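Local coordinates for Lin2004 protein (PDB 2HUJ) that is of unknown function but represents a bacterial protein family that adopts a four-helical bundle fold, at residues N33-E47 with A105-Y119. Sequence-based numbering, arbitrary orientation.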
ATOM      1  N   ASN A  33       3.811   0.976   1.912  1.00 25.08           N
ATOM      2  CA  ASN A  33       4.382  -0.025   1.006  1.00 24.05           C
ATOM      3  C   ASN A  33       5.914   0.088   1.035  1.00 26.80           C
ATOM      4  O   ASN A  33       6.622  -0.924   1.121  1.00 26.71           O
ATOM      5  CB  ASN A  33       3.795   0.176  -0.386  1.00 26.13           C
ATOM      6  CG  ASN A  33       4.191  -0.947  -1.349  1.00 26.06           C
ATOM      7  OD1 ASN A  33       4.070  -2.137  -0.998  1.00 27.24           O
ATOM      8  ND2 ASN A  33       4.663  -0.590  -2.524  1.00 27.09           N
ATOM      9  N   GLU A  34       6.413   1.326   0.983  1.00 24.60           N
ATOM     10  CA  GLU A  34       7.846   1.613   1.100  1.00 27.84           C
ATOM     11  C   GLU A  34       8.438   1.161   2.433  1.00 28.57           C
ATOM     12  O   GLU A  34       9.518   0.610   2.462  1.00 27.49           O
ATOM     13  CB  GLU A  34       8.147   3.110   0.903  1.00 29.80           C
ATOM     14  CG  GLU A  34       7.819   3.687  -0.422  1.00 35.26           C
ATOM     15  CD  GLU A  34       8.536   3.026  -1.587  1.00 40.49           C
ATOM     16  OE1 GLU A  34       9.616   2.435  -1.400  1.00 36.44           O
ATOM     17  OE2 GLU A  34       8.004   3.138  -2.708  1.00 42.67           O
ATOM     18  N   LYS A  35       7.711   1.386   3.527  1.00 27.75           N
ATOM     19  CA  LYS A  35       8.133   0.955   4.851  1.00 28.07           C
ATOM     20  C   LYS A  35       8.312  -0.557   4.878  1.00 28.00           C
ATOM     21  O   LYS A  35       9.322  -1.042   5.422  1.00 25.78           O
ATOM     22  CB  LYS A  35       7.127   1.349   5.927  1.00 28.80           C
ATOM     23  CG  LYS A  35       7.057   2.803   6.282  1.00 33.75           C
ATOM     24  CD  LYS A  35       6.067   2.974   7.442  1.00 33.48           C
ATOM     25  CE  LYS A  35       5.728   4.418   7.741  1.00 44.81           C
ATOM     26  NZ  LYS A  35       4.716   4.484   8.861  1.00 40.07           N
ATOM     27  N   ASN A  36       7.371  -1.289   4.272  1.00 25.68           N
ATOM     28  CA  ASN A  36       7.458  -2.755   4.227  1.00 25.09           C
ATOM     29  C   ASN A  36       8.731  -3.188   3.553  1.00 26.57           C
ATOM     30  O   ASN A  36       9.457  -4.077   4.025  1.00 25.36           O
ATOM     31  CB  ASN A  36       6.277  -3.357   3.459  1.00 26.17           C
ATOM     32  CG  ASN A  36       4.911  -3.127   4.141  1.00 26.06           C
ATOM     33  OD1 ASN A  36       4.803  -2.563   5.234  1.00 27.01           O
ATOM     34  ND2 ASN A  36       3.864  -3.584   3.451  1.00 27.73           N
ATOM     35  N   TRP A  37       9.000  -2.569   2.408  1.00 26.47           N
ATOM     36  CA  TRP A  37      10.151  -2.939   1.576  1.00 26.88           C
ATOM     37  C   TRP A  37      11.449  -2.611   2.294  1.00 26.69           C
ATOM     38  O   TRP A  37      12.382  -3.409   2.312  1.00 24.33           O
ATOM     39  CB  TRP A  37      10.043  -2.171   0.261  1.00 28.32           C
ATOM     40  CG  TRP A  37      11.129  -2.392  -0.730  1.00 25.10           C
ATOM     41  CD1 TRP A  37      11.943  -1.447  -1.250  1.00 30.22           C
ATOM     42  CD2 TRP A  37      11.499  -3.642  -1.369  1.00 23.81           C
ATOM     43  NE1 TRP A  37      12.792  -2.011  -2.169  1.00 28.45           N
ATOM     44  CE2 TRP A  37      12.551  -3.350  -2.261  1.00 29.99           C
ATOM     45  CE3 TRP A  37      11.045  -4.959  -1.262  1.00 30.23           C
ATOM     46  CZ2 TRP A  37      13.197  -4.343  -3.027  1.00 29.84           C
ATOM     47  CZ3 TRP A  37      11.673  -5.948  -2.043  1.00 29.58           C
ATOM     48  CH2 TRP A  37      12.720  -5.628  -2.910  1.00 29.18           C
ATOM     49  N   GLU A  38      11.526  -1.435   2.902  1.00 27.83           N
ATOM     50  CA  GLU A  38      12.751  -1.070   3.614  1.00 29.14           C
ATOM     51  C   GLU A  38      13.000  -1.914   4.855  1.00 26.71           C
ATOM     52  O   GLU A  38      14.146  -2.245   5.140  1.00 28.18           O
ATOM     53  CB  GLU A  38      12.763   0.411   3.976  1.00 27.75           C
ATOM     54  CG  GLU A  38      12.752   1.355   2.743  1.00 39.19           C
ATOM     55  CD  GLU A  38      14.014   1.260   1.872  1.00 54.06           C
ATOM     56  OE1 GLU A  38      15.104   0.881   2.392  1.00 57.18           O
ATOM     57  OE2 GLU A  38      13.909   1.573   0.663  1.00 57.11           O
ATOM     58  N   LEU A  39      11.946  -2.291   5.569  1.00 26.96           N
ATOM     59  CA  LEU A  39      12.092  -3.188   6.724  1.00 26.25           C
ATOM     60  C   LEU A  39      12.606  -4.550   6.263  1.00 25.67           C
ATOM     61  O   LEU A  39      13.531  -5.106   6.849  1.00 26.01           O
ATOM     62  CB  LEU A  39      10.760  -3.325   7.488  1.00 26.79           C
ATOM     63  CG  LEU A  39      10.744  -4.279   8.692  1.00 29.05           C
ATOM     64  CD1 LEU A  39      11.790  -3.852   9.702  1.00 30.79           C
ATOM     65  CD2 LEU A  39       9.373  -4.298   9.319  1.00 28.67           C
ATOM     66  N   TYR A  40      12.017  -5.055   5.183  1.00 23.36           N
ATOM     67  CA  TYR A  40      12.423  -6.342   4.613  1.00 23.84           C
ATOM     68  C   TYR A  40      13.891  -6.321   4.252  1.00 25.52           C
ATOM     69  O   TYR A  40      14.661  -7.231   4.641  1.00 25.24           O
ATOM     70  CB  TYR A  40      11.552  -6.685   3.417  1.00 24.57           C
ATOM     71  CG  TYR A  40      12.050  -7.859   2.616  1.00 23.48           C
ATOM     72  CD1 TYR A  40      12.198  -9.115   3.181  1.00 27.00           C
ATOM     73  CD2 TYR A  40      12.432  -7.694   1.290  1.00 25.12           C
ATOM     74  CE1 TYR A  40      12.657 -10.199   2.430  1.00 27.89           C
ATOM     75  CE2 TYR A  40      12.921  -8.767   0.553  1.00 25.72           C
ATOM     76  CZ  TYR A  40      13.027 -10.013   1.113  1.00 24.18           C
ATOM     77  OH  TYR A  40      13.514 -11.046   0.343  1.00 25.69           O
ATOM     78  N   LEU A  41      14.283  -5.317   3.462  1.00 25.40           N
ATOM     79  CA  LEU A  41      15.671  -5.205   3.014  1.00 27.16           C
ATOM     80  C   LEU A  41      16.620  -5.144   4.198  1.00 28.48           C
ATOM     81  O   LEU A  41      17.681  -5.777   4.178  1.00 28.03           O
ATOM     82  CB  LEU A  41      15.873  -3.995   2.112  1.00 26.35           C
ATOM     83  CG  LEU A  41      15.186  -4.087   0.746  1.00 26.75           C
ATOM     84  CD1 LEU A  41      15.486  -2.851  -0.062  1.00 30.82           C
ATOM     85  CD2 LEU A  41      15.539  -5.365  -0.010  1.00 31.80           C
ATOM     86  N   SER A  42      16.246  -4.400   5.231  1.00 27.51           N
ATOM     87  CA  SER A  42      17.090  -4.316   6.414  1.00 27.30           C
ATOM     88  C   SER A  42      17.244  -5.667   7.104  1.00 26.99           C
ATOM     89  O   SER A  42      18.328  -6.028   7.542  1.00 30.29           O
ATOM     90  CB  SER A  42      16.590  -3.258   7.399  1.00 28.62           C
ATOM     91  OG  SER A  42      15.446  -3.692   8.132  1.00 39.60           O
ATOM     92  N   ASN A  43      16.168  -6.422   7.214  1.00 25.53           N
ATOM     93  CA  ASN A  43      16.267  -7.753   7.830  1.00 27.61           C
ATOM     94  C   ASN A  43      17.020  -8.748   6.948  1.00 29.54           C
ATOM     95  O   ASN A  43      17.645  -9.689   7.437  1.00 28.68           O
ATOM     96  CB  ASN A  43      14.870  -8.278   8.185  1.00 26.73           C
ATOM     97  CG  ASN A  43      14.348  -7.712   9.478  1.00 33.43           C
ATOM     98  OD1 ASN A  43      15.077  -7.632  10.469  1.00 33.18           O
ATOM     99  ND2 ASN A  43      13.074  -7.340   9.494  1.00 27.00           N
ATOM    100  N   ARG A  44      16.951  -8.526   5.638  1.00 27.21           N
ATOM    101  CA  ARG A  44      17.637  -9.367   4.702  1.00 30.50           C
ATOM    102  C   ARG A  44      19.165  -9.188   4.844  1.00 31.97           C
ATOM    103  O   ARG A  44      19.943 -10.147   4.683  1.00 31.46           O
ATOM    104  CB  ARG A  44      17.141  -9.079   3.282  0.50 31.14           C
ATOM    105  CG  ARG A  44      17.563 -10.133   2.301  0.50 33.33           C
ATOM    106  CD  ARG A  44      16.746 -10.087   1.037  0.50 29.28           C
ATOM    107  NE  ARG A  44      17.244 -11.076   0.097  0.50 31.07           N
ATOM    108  CZ  ARG A  44      16.953 -12.375   0.123  0.50 27.83           C
ATOM    109  NH1 ARG A  44      16.133 -12.884   1.041  0.50 29.45           N
ATOM    110  NH2 ARG A  44      17.485 -13.167  -0.797  0.50 29.23           N
ATOM    111  N   GLU A  45      19.577  -7.969   5.184  1.00 32.38           N
ATOM    112  CA  GLU A  45      20.966  -7.615   5.458  1.00 33.56           C
ATOM    113  C   GLU A  45      21.429  -8.152   6.801  1.00 33.90           C
ATOM    114  O   GLU A  45      22.539  -8.658   6.920  1.00 33.99           O
ATOM    115  CB  GLU A  45      21.126  -6.092   5.460  1.00 33.08           C
ATOM    116  CG  GLU A  45      22.581  -5.603   5.567  1.00 40.68           C
ATOM    117  N   GLU A  46      20.588  -8.008   7.812  1.00 34.13           N
ATOM    118  CA  GLU A  46      20.869  -8.520   9.141  1.00 37.14           C
ATOM    119  C   GLU A  46      19.560  -8.764   9.867  1.00 32.97           C
ATOM    120  O   GLU A  46      18.866  -7.818  10.185  1.00 31.82           O
ATOM    121  CB  GLU A  46      21.709  -7.514   9.918  1.00 38.35           C
ATOM    122  CG  GLU A  46      22.119  -8.012  11.293  1.00 43.56           C
ATOM    123  CD  GLU A  46      22.952  -7.001  12.064  1.00 47.10           C
ATOM    124  OE1 GLU A  46      23.574  -6.111  11.429  1.00 62.01           O
ATOM    125  OE2 GLU A  46      22.984  -7.101  13.312  1.00 64.09           O
ATOM    126  N   GLU A  47      19.209 -10.029  10.111  1.00 31.93           N
ATOM    127  CA  GLU A  47      17.909 -10.337  10.675  1.00 33.36           C
ATOM    128  C   GLU A  47      17.859  -9.795  12.085  1.00 34.16           C
ATOM    129  O   GLU A  47      18.778 -10.015  12.856  1.00 30.81           O
ATOM    130  CB  GLU A  47      17.643 -11.839  10.683  1.00 35.56           C
ATOM    131  CG  GLU A  47      16.310 -12.245  11.402  1.00 40.76           C
ATOM    132  CD  GLU A  47      15.041 -11.752  10.677  1.00 51.90           C
ATOM    133  OE1 GLU A  47      15.091 -11.592   9.437  1.00 41.05           O
ATOM    134  OE2 GLU A  47      14.001 -11.538  11.354  1.00 48.96           O
ATOM    135  N   ALA A 105       7.874  -8.750   5.964  1.00 24.93           N
ATOM    136  CA  ALA A 105       9.010  -7.863   6.156  1.00 25.90           C
ATOM    137  C   ALA A 105       9.859  -8.217   7.410  1.00 27.66           C
ATOM    138  O   ALA A 105      11.020  -7.908   7.479  1.00 28.32           O
ATOM    139  CB  ALA A 105       8.540  -6.465   6.266  1.00 27.34           C
ATOM    140  N   PHE A 106       9.237  -8.835   8.404  1.00 26.70           N
ATOM    141  CA  PHE A 106       9.963  -9.224   9.617  1.00 26.30           C
ATOM    142  C   PHE A 106      10.875 -10.427   9.428  1.00 28.41           C
ATOM    143  O   PHE A 106      11.635 -10.760  10.337  1.00 28.28           O
ATOM    144  CB  PHE A 106       8.960  -9.485  10.745  1.00 27.02           C
ATOM    145  CG  PHE A 106       8.309  -8.225  11.240  1.00 26.99           C
ATOM    146  CD1 PHE A 106       7.188  -7.708  10.610  1.00 27.86           C
ATOM    147  CD2 PHE A 106       8.890  -7.502  12.277  1.00 30.05           C
ATOM    148  CE1 PHE A 106       6.617  -6.517  11.043  1.00 26.54           C
ATOM    149  CE2 PHE A 106       8.327  -6.290  12.710  1.00 27.99           C
ATOM    150  CZ  PHE A 106       7.190  -5.810  12.090  1.00 28.55           C
ATOM    151  N   ASN A 107      10.811 -11.056   8.250  1.00 27.01           N
ATOM    152  CA  ASN A 107      11.605 -12.213   7.930  1.00 28.48           C
ATOM    153  C   ASN A 107      12.442 -11.925   6.690  1.00 26.27           C
ATOM    154  O   ASN A 107      11.932 -11.946   5.557  1.00 27.07           O
ATOM    155  CB  ASN A 107      10.698 -13.404   7.682  1.00 26.12           C
ATOM    156  CG  ASN A 107      11.472 -14.655   7.288  1.00 25.34           C
ATOM    157  OD1 ASN A 107      12.700 -14.709   7.374  1.00 28.70           O
ATOM    158  ND2 ASN A 107      10.743 -15.675   6.855  1.00 30.14           N
ATOM    159  N   GLY A 108      13.714 -11.635   6.911  1.00 27.68           N
ATOM    160  CA  GLY A 108      14.638 -11.356   5.826  1.00 26.87           C
ATOM    161  C   GLY A 108      14.867 -12.494   4.860  1.00 27.79           C
ATOM    162  O   GLY A 108      15.409 -12.279   3.789  1.00 30.94           O
ATOM    163  N   ARG A 109      14.474 -13.707   5.242  1.00 25.74           N
ATOM    164  CA  ARG A 109      14.584 -14.867   4.367  1.00 26.92           C
ATOM    165  C   ARG A 109      13.327 -15.084   3.534  1.00 25.85           C
ATOM    166  O   ARG A 109      13.265 -16.056   2.776  1.00 26.91           O
ATOM    167  CB  ARG A 109      14.966 -16.116   5.175  1.00 27.51           C
ATOM    168  CG  ARG A 109      16.367 -16.004   5.738  1.00 30.86           C
ATOM    169  CD  ARG A 109      16.782 -17.227   6.518  1.00 44.55           C
ATOM    170  NE  ARG A 109      18.115 -17.052   7.117  1.00 53.50           N
ATOM    171  CZ  ARG A 109      18.375 -16.383   8.250  1.00 55.79           C
ATOM    172  NH1 ARG A 109      17.401 -15.776   8.940  1.00 58.07           N
ATOM    173  NH2 ARG A 109      19.629 -16.311   8.693  1.00 55.48           N
ATOM    174  N   SER A 110      12.339 -14.185   3.640  1.00 27.01           N
ATOM    175  CA  SER A 110      11.208 -14.231   2.730  1.00 27.35           C
ATOM    176  C   SER A 110      11.747 -14.223   1.295  1.00 27.48           C
ATOM    177  O   SER A 110      12.774 -13.578   1.004  1.00 27.75           O
ATOM    178  CB  SER A 110      10.240 -13.069   2.934  1.00 29.98           C
ATOM    179  OG  SER A 110       9.651 -13.139   4.214  1.00 35.08           O
ATOM    180  N   PHE A 111      11.083 -14.982   0.427  1.00 28.93           N
ATOM    181  CA  PHE A 111      11.574 -15.169  -0.931  1.00 27.52           C
ATOM    182  C   PHE A 111      11.623 -13.812  -1.636  1.00 26.11           C
ATOM    183  O   PHE A 111      10.615 -13.097  -1.684  1.00 26.76           O
ATOM    184  CB  PHE A 111      10.694 -16.152  -1.707  1.00 32.26           C
ATOM    185  CG  PHE A 111      10.859 -17.601  -1.295  1.00 37.28           C
ATOM    186  CD1 PHE A 111      12.097 -18.112  -0.922  1.00 46.79           C
ATOM    187  CD2 PHE A 111       9.771 -18.465  -1.324  1.00 50.71           C
ATOM    188  CE1 PHE A 111      12.241 -19.447  -0.555  1.00 50.41           C
ATOM    189  CE2 PHE A 111       9.915 -19.803  -0.957  1.00 52.15           C
ATOM    190  CZ  PHE A 111      11.157 -20.285  -0.574  1.00 44.62           C
ATOM    191  N   TYR A 112      12.803 -13.460  -2.150  1.00 26.95           N
ATOM    192  CA  TYR A 112      13.057 -12.112  -2.632  1.00 25.51           C
ATOM    193  C   TYR A 112      12.197 -11.700  -3.850  1.00 25.78           C
ATOM    194  O   TYR A 112      11.573 -10.635  -3.824  1.00 24.83           O
ATOM    195  CB  TYR A 112      14.530 -11.944  -2.962  1.00 27.63           C
ATOM    196  CG  TYR A 112      14.833 -10.566  -3.449  1.00 26.39           C
ATOM    197  CD1 TYR A 112      15.079  -9.536  -2.556  1.00 29.44           C
ATOM    198  CD2 TYR A 112      14.835 -10.276  -4.803  1.00 29.96           C
ATOM    199  CE1 TYR A 112      15.339  -8.273  -2.996  1.00 27.32           C
ATOM    200  CE2 TYR A 112      15.092  -9.008  -5.255  1.00 32.80           C
ATOM    201  CZ  TYR A 112      15.341  -8.018  -4.349  1.00 31.47           C
ATOM    202  OH  TYR A 112      15.617  -6.761  -4.800  1.00 31.70           O
ATOM    203  N   LYS A 113      12.187 -12.516  -4.901  1.00 25.73           N
ATOM    204  CA  LYS A 113      11.415 -12.151  -6.097  1.00 28.25           C
ATOM    205  C   LYS A 113       9.932 -11.996  -5.795  1.00 26.10           C
ATOM    206  O   LYS A 113       9.303 -11.032  -6.254  1.00 27.12           O
ATOM    207  CB  LYS A 113      11.672 -13.114  -7.275  1.00 26.85           C
ATOM    208  CG  LYS A 113      10.920 -12.749  -8.571  1.00 26.10           C
ATOM    209  CD  LYS A 113      11.268 -13.686  -9.711  1.00 30.44           C
ATOM    210  CE  LYS A 113      10.478 -13.367 -10.987  1.00 35.76           C
ATOM    211  NZ  LYS A 113       8.998 -13.422 -10.715  1.00 27.24           N
ATOM    212  N   HIS A 114       9.362 -12.900  -4.999  1.00 24.61           N
ATOM    213  CA  HIS A 114       7.951 -12.783  -4.623  1.00 26.16           C
ATOM    214  C   HIS A 114       7.694 -11.454  -3.900  1.00 26.71           C
ATOM    215  O   HIS A 114       6.752 -10.711  -4.219  1.00 26.12           O
ATOM    216  CB  HIS A 114       7.502 -13.958  -3.747  1.00 29.31           C
ATOM    217  CG  HIS A 114       7.414 -15.257  -4.483  1.00 35.06           C
ATOM    218  ND1 HIS A 114       7.397 -15.336  -5.864  1.00 45.63           N
ATOM    219  CD2 HIS A 114       7.358 -16.535  -4.035  1.00 41.43           C
ATOM    220  CE1 HIS A 114       7.324 -16.604  -6.232  1.00 46.73           C
ATOM    221  NE2 HIS A 114       7.302 -17.353  -5.142  1.00 48.97           N
ATOM    222  N   PHE A 115       8.558 -11.121  -2.945  1.00 26.62           N
ATOM    223  CA  PHE A 115       8.411  -9.859  -2.204  1.00 25.82           C
ATOM    224  C   PHE A 115       8.507  -8.652  -3.134  1.00 25.45           C
ATOM    225  O   PHE A 115       7.633  -7.791  -3.143  1.00 26.91           O
ATOM    226  CB  PHE A 115       9.452  -9.790  -1.078  1.00 27.11           C
ATOM    227  CG  PHE A 115       9.055  -8.882   0.056  1.00 24.07           C
ATOM    228  CD1 PHE A 115       8.854  -7.512  -0.170  1.00 26.50           C
ATOM    229  CD2 PHE A 115       8.938  -9.354   1.342  1.00 27.12           C
ATOM    230  CE1 PHE A 115       8.486  -6.646   0.855  1.00 29.47           C
ATOM    231  CE2 PHE A 115       8.552  -8.481   2.376  1.00 26.03           C
ATOM    232  CZ  PHE A 115       8.373  -7.135   2.147  1.00 25.75           C
ATOM    233  N   LEU A 116       9.577  -8.604  -3.908  1.00 25.69           N
ATOM    234  CA  LEU A 116       9.781  -7.572  -4.922  1.00 26.51           C
ATOM    235  C   LEU A 116       8.538  -7.400  -5.799  1.00 25.88           C
ATOM    236  O   LEU A 116       8.120  -6.290  -6.048  1.00 25.97           O
ATOM    237  CB  LEU A 116      10.940  -7.960  -5.805  1.00 25.99           C
ATOM    238  CG  LEU A 116      11.218  -7.052  -7.010  1.00 25.91           C
ATOM    239  CD1 LEU A 116      11.682  -5.704  -6.529  1.00 30.53           C
ATOM    240  CD2 LEU A 116      12.226  -7.679  -7.923  1.00 31.22           C
ATOM    241  N   ASP A 117       8.006  -8.518  -6.311  1.00 27.12           N
ATOM    242  CA  ASP A 117       6.872  -8.454  -7.230  1.00 25.99           C
ATOM    243  C   ASP A 117       5.633  -7.881  -6.571  1.00 26.76           C
ATOM    244  O   ASP A 117       4.891  -7.131  -7.198  1.00 25.98           O
ATOM    245  CB  ASP A 117       6.574  -9.811  -7.859  1.00 27.39           C
ATOM    246  CG  ASP A 117       7.622 -10.251  -8.892  1.00 29.12           C
ATOM    247  OD1 ASP A 117       8.481  -9.456  -9.369  1.00 24.30           O
ATOM    248  OD2 ASP A 117       7.578 -11.448  -9.264  1.00 26.44           O
ATOM    249  N   HIS A 118       5.433  -8.236  -5.301  1.00 23.62           N
ATOM    250  CA  HIS A 118       4.327  -7.659  -4.496  1.00 26.30           C
ATOM    251  C   HIS A 118       4.521  -6.197  -4.204  1.00 27.35           C
ATOM    252  O   HIS A 118       3.573  -5.390  -4.318  1.00 28.40           O
ATOM    253  CB  HIS A 118       4.132  -8.474  -3.254  1.00 25.63           C
ATOM    254  CG  HIS A 118       3.440  -9.766  -3.529  1.00 27.29           C
ATOM    255  ND1 HIS A 118       4.069 -10.812  -4.179  1.00 30.13           N
ATOM    256  CD2 HIS A 118       2.133 -10.125  -3.410  1.00 29.72           C
ATOM    257  CE1 HIS A 118       3.200 -11.800  -4.362  1.00 34.35           C
ATOM    258  NE2 HIS A 118       2.019 -11.409  -3.903  1.00 30.32           N
ATOM    259  N   TYR A 119       5.734  -5.843  -3.795  1.00 25.55           N
ATOM    260  CA  TYR A 119       6.063  -4.435  -3.537  1.00 25.04           C
ATOM    261  C   TYR A 119       5.848  -3.596  -4.799  1.00 25.63           C
ATOM    262  O   TYR A 119       5.219  -2.529  -4.763  1.00 25.57           O
ATOM    263  CB  TYR A 119       7.532  -4.320  -3.058  1.00 26.22           C
ATOM    264  CG  TYR A 119       8.156  -2.930  -3.211  1.00 25.08           C
ATOM    265  CD1 TYR A 119       7.720  -1.850  -2.437  1.00 25.92           C
ATOM    266  CD2 TYR A 119       9.200  -2.716  -4.088  1.00 28.65           C
ATOM    267  CE1 TYR A 119       8.312  -0.595  -2.568  1.00 27.48           C
ATOM    268  CE2 TYR A 119       9.779  -1.477  -4.228  1.00 29.94           C
ATOM    269  CZ  TYR A 119       9.314  -0.414  -3.471  1.00 28.59           C
ATOM    270  OH  TYR A 119       9.916   0.807  -3.645  1.00 28.41           O
TER
HETATM  271  O   HOH W   1       3.015  -4.570  -1.336  1.00 25.22           O
HETATM  272  O   HOH W   2      15.089 -15.368  -1.788  1.00 39.05           O
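An antiparallel helix-helix contact built on an aromatic cluster joins W37 and Y40, near the C-terminal end of helix 16-45, to Y112, F115 and Y119 in the first turns of helix 112-137; beside it, the loop before the latter helix is pinned to residues 40-47. The axes of 33-45 and 112-119 come within 10.6 Å, their directions 161° apart. W37 enters as a knob among Y112, F115, L116 and Y119. With CG anti to the backbone N (chi1 179°), its indole lies flat on Y119, the five-membered ring 3.8 Å from the tyrosine ring between centroids, while L41 CD1 covers the other indole face and F115 CD1 meets its edge. One turn on, Y40 and F115 form an offset stack, and Y40 OH donates to S110 O from above the carbonyl plane (2.7 Å). N33 ND2 gives a nearly straight bond to Y119 O, and Y119 OH, also paired with K123 NZ, donates to the syn side of E34 OE1 (2.8 Å), its ring and the carboxylate almost perpendicular. At the loop, N43 ND2 bonds A105 O, R44 NH1, in one of two conformers, makes a bent bond to G108 O, and E47 OE1 accepts from G108 N. G108, with no side chain, packs its CA 3.7 Å from N43 C. L39 CD2 sits over the F106 face, and F106 in turn meets F50 and, edge-to-face, F59 of helix 52-81. Helix 88-104 lies alongside, T101 and S104 touching F115; T101 OG1 bonds N36 ND2, while N36 OD1 pairs with Q32 NE2.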